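Local coordinates for protein putative transcriptional regulator (Streptomyces coelicolor, PDB 2ZB9) that probably binds DNA through a helix-turn-helix motif and regulates transcription, as a member of the TetR family, at residues Asp73-Asp87 with Leu135-Arg147. Numbering follows the deposited sequence.
Sequences DGYFHAVEDTLAFPD and LYSAQRRALAAER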
# COMPACT_ATOMS: atom_id res chain seq x y z
N ASP A 73 18.34 -5.30 2.78
CA ASP A 73 18.82 -6.29 3.74
C ASP A 73 19.24 -5.57 5.03
O ASP A 73 18.95 -6.03 6.13
CB ASP A 73 20.00 -7.07 3.15
CG ASP A 73 20.18 -8.44 3.80
OD1 ASP A 73 19.37 -8.83 4.67
OD2 ASP A 73 21.15 -9.13 3.42
N GLY A 74 19.94 -4.44 4.88
CA GLY A 74 20.35 -3.70 6.06
C GLY A 74 19.13 -3.18 6.81
O GLY A 74 19.08 -3.21 8.05
N TYR A 75 18.13 -2.72 6.07
CA TYR A 75 16.93 -2.20 6.70
C TYR A 75 16.19 -3.28 7.48
O TYR A 75 15.83 -3.08 8.63
CB TYR A 75 15.99 -1.59 5.66
CG TYR A 75 14.80 -0.92 6.29
CD1 TYR A 75 14.92 0.34 6.89
CD2 TYR A 75 13.56 -1.56 6.35
CE1 TYR A 75 13.83 0.94 7.53
CE2 TYR A 75 12.48 -0.98 7.00
CZ TYR A 75 12.62 0.27 7.58
OH TYR A 75 11.54 0.82 8.24
N PHE A 76 15.99 -4.43 6.85
CA PHE A 76 15.28 -5.52 7.52
C PHE A 76 15.93 -5.86 8.87
O PHE A 76 15.25 -5.99 9.89
CB PHE A 76 15.25 -6.76 6.61
CG PHE A 76 14.59 -7.96 7.24
CD1 PHE A 76 15.29 -8.78 8.13
CD2 PHE A 76 13.26 -8.26 6.95
CE1 PHE A 76 14.67 -9.87 8.74
CE2 PHE A 76 12.63 -9.35 7.55
CZ PHE A 76 13.33 -10.16 8.45
N HIS A 77 17.25 -5.97 8.88
CA HIS A 77 17.96 -6.29 10.11
C HIS A 77 18.02 -5.15 11.13
O HIS A 77 18.19 -5.38 12.32
CB HIS A 77 19.36 -6.79 9.76
CG HIS A 77 19.35 -8.13 9.09
ND1 HIS A 77 19.19 -9.31 9.79
CD2 HIS A 77 19.37 -8.47 7.78
CE1 HIS A 77 19.10 -10.31 8.94
NE2 HIS A 77 19.21 -9.83 7.71
N ALA A 78 17.86 -3.92 10.66
CA ALA A 78 17.87 -2.77 11.57
C ALA A 78 16.57 -2.63 12.37
O ALA A 78 16.59 -2.15 13.50
CB ALA A 78 18.13 -1.49 10.78
N VAL A 79 15.45 -3.04 11.78
CA VAL A 79 14.16 -2.93 12.45
C VAL A 79 13.62 -4.25 12.98
O VAL A 79 12.58 -4.28 13.65
CB VAL A 79 13.09 -2.31 11.50
CG1 VAL A 79 13.53 -0.92 11.05
CG2 VAL A 79 12.87 -3.20 10.30
N GLU A 80 14.33 -5.34 12.70
CA GLU A 80 13.90 -6.67 13.12
C GLU A 80 13.49 -6.81 14.58
O GLU A 80 12.39 -7.27 14.87
CB GLU A 80 14.98 -7.70 12.79
CG GLU A 80 14.61 -9.12 13.20
CD GLU A 80 15.55 -10.16 12.63
OE1 GLU A 80 16.73 -9.84 12.38
OE2 GLU A 80 15.11 -11.32 12.43
N ASP A 81 14.37 -6.43 15.51
CA ASP A 81 14.06 -6.55 16.93
C ASP A 81 12.87 -5.70 17.33
O ASP A 81 11.98 -6.15 18.06
CB ASP A 81 15.27 -6.15 17.77
CG ASP A 81 16.41 -7.16 17.69
OD1 ASP A 81 17.40 -6.99 18.42
OD2 ASP A 81 16.30 -8.12 16.90
N THR A 82 12.87 -4.46 16.86
CA THR A 82 11.80 -3.52 17.16
C THR A 82 10.44 -3.98 16.62
O THR A 82 9.41 -3.71 17.23
CB THR A 82 12.13 -2.14 16.57
OG1 THR A 82 13.44 -1.74 17.01
CG2 THR A 82 11.11 -1.11 17.03
N LEU A 83 10.44 -4.66 15.47
CA LEU A 83 9.18 -5.10 14.87
C LEU A 83 8.82 -6.56 15.14
O LEU A 83 7.83 -7.06 14.60
CB LEU A 83 9.19 -4.86 13.35
CG LEU A 83 9.38 -3.42 12.88
CD1 LEU A 83 9.26 -3.36 11.36
CD2 LEU A 83 8.33 -2.52 13.54
N ALA A 84 9.60 -7.22 15.99
CA ALA A 84 9.33 -8.61 16.34
C ALA A 84 7.95 -8.74 17.00
O ALA A 84 7.49 -7.81 17.67
CB ALA A 84 10.42 -9.15 17.28
N PHE A 85 7.32 -9.91 16.84
CA PHE A 85 6.00 -10.14 17.41
C PHE A 85 5.97 -10.71 18.81
O PHE A 85 6.53 -11.77 19.08
CB PHE A 85 5.17 -11.08 16.51
CG PHE A 85 4.63 -10.42 15.28
CD1 PHE A 85 5.43 -10.27 14.14
CD2 PHE A 85 3.34 -9.90 15.27
CE1 PHE A 85 4.95 -9.61 13.02
CE2 PHE A 85 2.86 -9.23 14.15
CZ PHE A 85 3.67 -9.09 13.02
N PRO A 86 5.30 -10.00 19.74
CA PRO A 86 5.23 -10.52 21.10
C PRO A 86 4.36 -11.76 20.97
O PRO A 86 3.46 -11.79 20.12
CB PRO A 86 4.51 -9.41 21.86
CG PRO A 86 4.82 -8.18 21.07
CD PRO A 86 4.69 -8.66 19.65
N ASP A 87 4.60 -12.78 21.78
CA ASP A 87 3.79 -13.99 21.71
C ASP A 87 3.47 -14.37 23.15
O ASP A 87 3.99 -15.34 23.68
CB ASP A 87 4.57 -15.10 21.00
CG ASP A 87 3.67 -16.20 20.48
OD1 ASP A 87 4.19 -17.17 19.87
OD2 ASP A 87 2.44 -16.11 20.66
N LEU A 135 14.07 -9.66 0.22
CA LEU A 135 14.83 -9.21 1.38
C LEU A 135 14.01 -8.53 2.48
O LEU A 135 14.48 -8.40 3.61
CB LEU A 135 15.95 -8.29 0.91
CG LEU A 135 16.91 -8.94 -0.10
CD1 LEU A 135 17.85 -7.88 -0.67
CD2 LEU A 135 17.71 -10.05 0.59
N TYR A 136 12.79 -8.11 2.17
CA TYR A 136 11.98 -7.46 3.19
C TYR A 136 10.54 -7.96 3.38
O TYR A 136 10.26 -8.68 4.33
CB TYR A 136 11.94 -5.94 2.97
CG TYR A 136 11.34 -5.21 4.15
CD1 TYR A 136 12.08 -5.04 5.33
CD2 TYR A 136 10.03 -4.75 4.13
CE1 TYR A 136 11.53 -4.43 6.45
CE2 TYR A 136 9.46 -4.14 5.25
CZ TYR A 136 10.21 -3.98 6.40
OH TYR A 136 9.66 -3.38 7.51
N SER A 137 9.64 -7.57 2.48
CA SER A 137 8.23 -7.92 2.64
C SER A 137 7.86 -9.39 2.79
O SER A 137 7.01 -9.72 3.63
CB SER A 137 7.40 -7.29 1.51
OG SER A 137 7.76 -7.80 0.24
N ALA A 138 8.45 -10.28 2.00
CA ALA A 138 8.10 -11.69 2.12
C ALA A 138 8.34 -12.20 3.53
O ALA A 138 7.49 -12.89 4.10
CB ALA A 138 8.91 -12.53 1.12
N GLN A 139 9.48 -11.85 4.11
CA GLN A 139 9.81 -12.28 5.46
C GLN A 139 8.95 -11.56 6.50
O GLN A 139 8.57 -12.16 7.49
CB GLN A 139 11.29 -12.01 5.76
CG GLN A 139 12.26 -12.58 4.74
CD GLN A 139 13.69 -12.14 5.00
OE1 GLN A 139 14.32 -12.59 5.96
NE2 GLN A 139 14.20 -11.25 4.17
N ARG A 140 8.66 -10.27 6.29
CA ARG A 140 7.82 -9.56 7.26
C ARG A 140 6.47 -10.28 7.31
O ARG A 140 5.94 -10.56 8.39
CB ARG A 140 7.60 -8.10 6.86
CG ARG A 140 8.84 -7.20 6.90
CD ARG A 140 9.48 -7.10 8.29
NE ARG A 140 8.49 -7.15 9.36
CZ ARG A 140 8.78 -7.45 10.62
NH1 ARG A 140 10.04 -7.70 10.97
NH2 ARG A 140 7.81 -7.55 11.53
N ARG A 141 5.93 -10.57 6.13
CA ARG A 141 4.65 -11.27 6.02
C ARG A 141 4.64 -12.60 6.73
O ARG A 141 3.68 -12.93 7.43
CB ARG A 141 4.29 -11.52 4.57
CG ARG A 141 3.65 -10.36 3.88
CD ARG A 141 2.89 -10.86 2.67
NE ARG A 141 2.17 -9.78 2.05
CZ ARG A 141 0.85 -9.69 1.99
NH1 ARG A 141 0.08 -10.63 2.52
NH2 ARG A 141 0.30 -8.64 1.41
N ALA A 142 5.68 -13.40 6.51
CA ALA A 142 5.78 -14.72 7.13
C ALA A 142 5.79 -14.59 8.64
O ALA A 142 5.18 -15.39 9.34
CB ALA A 142 7.04 -15.44 6.64
N LEU A 143 6.48 -13.56 9.13
CA LEU A 143 6.57 -13.30 10.57
C LEU A 143 5.18 -12.98 11.11
O LEU A 143 4.77 -13.48 12.15
CB LEU A 143 7.53 -12.13 10.81
CG LEU A 143 8.88 -12.29 11.54
CD1 LEU A 143 9.35 -13.74 11.58
CD2 LEU A 143 9.91 -11.39 10.85
N ALA A 144 4.45 -12.14 10.40
CA ALA A 144 3.10 -11.77 10.82
C ALA A 144 2.12 -12.96 10.69
O ALA A 144 1.37 -13.26 11.62
CB ALA A 144 2.61 -10.59 9.99
N ALA A 145 2.14 -13.63 9.55
CA ALA A 145 1.25 -14.76 9.33
C ALA A 145 1.49 -15.84 10.39
O ALA A 145 0.56 -16.51 10.84
CB ALA A 145 1.45 -15.33 7.93
N GLU A 146 2.75 -15.99 10.78
CA GLU A 146 3.12 -16.97 11.79
C GLU A 146 2.48 -16.66 13.14
O GLU A 146 1.93 -17.54 13.80
CB GLU A 146 4.64 -17.01 11.92
CG GLU A 146 5.20 -18.17 12.69
CD GLU A 146 6.61 -18.48 12.25
OE1 GLU A 146 6.78 -19.06 11.15
OE2 GLU A 146 7.55 -18.12 12.99
N ARG A 147 2.56 -15.40 13.55
CA ARG A 147 1.96 -14.99 14.81
C ARG A 147 0.45 -15.23 14.74
O ARG A 147 -0.15 -15.75 15.68
CB ARG A 147 2.23 -13.51 15.09
CG ARG A 147 1.54 -13.00 16.35
CD ARG A 147 2.04 -13.75 17.59
NE ARG A 147 1.30 -13.40 18.80
CZ ARG A 147 0.20 -14.02 19.21
NH1 ARG A 147 -0.30 -15.03 18.52
NH2 ARG A 147 -0.39 -13.64 20.34
O HOH W 1 16.83 -9.68 4.50
O HOH W 2 9.51 -0.81 8.80
O HOH W 3 12.59 -7.01 9.93
O HOH W 4 10.80 -8.82 13.60
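The carbonyl oxygen of Leu83 is gripped twice: Arg140 NH2 donates to Leu83 O at 3.1 Å, and Gln98 of helix 91-108 supplies a second N-H. The arginine bond is bent, with NH2 standing above the carbonyl plane. Bends at chi2 and chi3 turn the guanidinium of Arg140 toward Leu83, whose CB rests over one of its faces. Arg140 NH1 continues the task through two waters, each of which accepts from it and donates to a backbone carbonyl, one to Phe76 O and the other to Glu80 O.

Beside these polar groups is a knobs-into-holes contact. The ring of Phe76, its CG anti to the backbone N (chi1 178°), sits among Tyr136, Gln139, Arg140 and Leu143. The Gln139 amide stacks on one face, its plane only 14° from the ring, while Phe76 CE2 meets Gln139 CB at 3.5 Å; the water bound to Phe76 O covers the opposite face. Nearby, Tyr75 CD2 touches Tyr136 CE1 at 3.5 Å, the two rings meeting obliquely, and one water joins their hydroxyls.

Farther along the chain, Phe85 lays CZ on Ala144 CB (3.5 Å) and CD2 against Arg147 CG (3.7 Å), with Trp171 meeting its ring. Arg147 NE then donates to Pro86 O at 3.0 Å, in the carbonyl plane, while Asp87 OD2 hovers over the guanidinium face, a purely electrostatic pairing; NH2 forms a salt bridge with Asp94 of helix 91-108.

As in other TetR-family regulators, helix 67-83 probably connects the DNA-binding and C-terminal regions. One arginine thus binds the carbonyl of Leu83 directly and those of Phe76 and Glu80 through water, joining this helix to helix 126-153, whereas the other holds the chain that follows, its charge probably shared between two carboxylates.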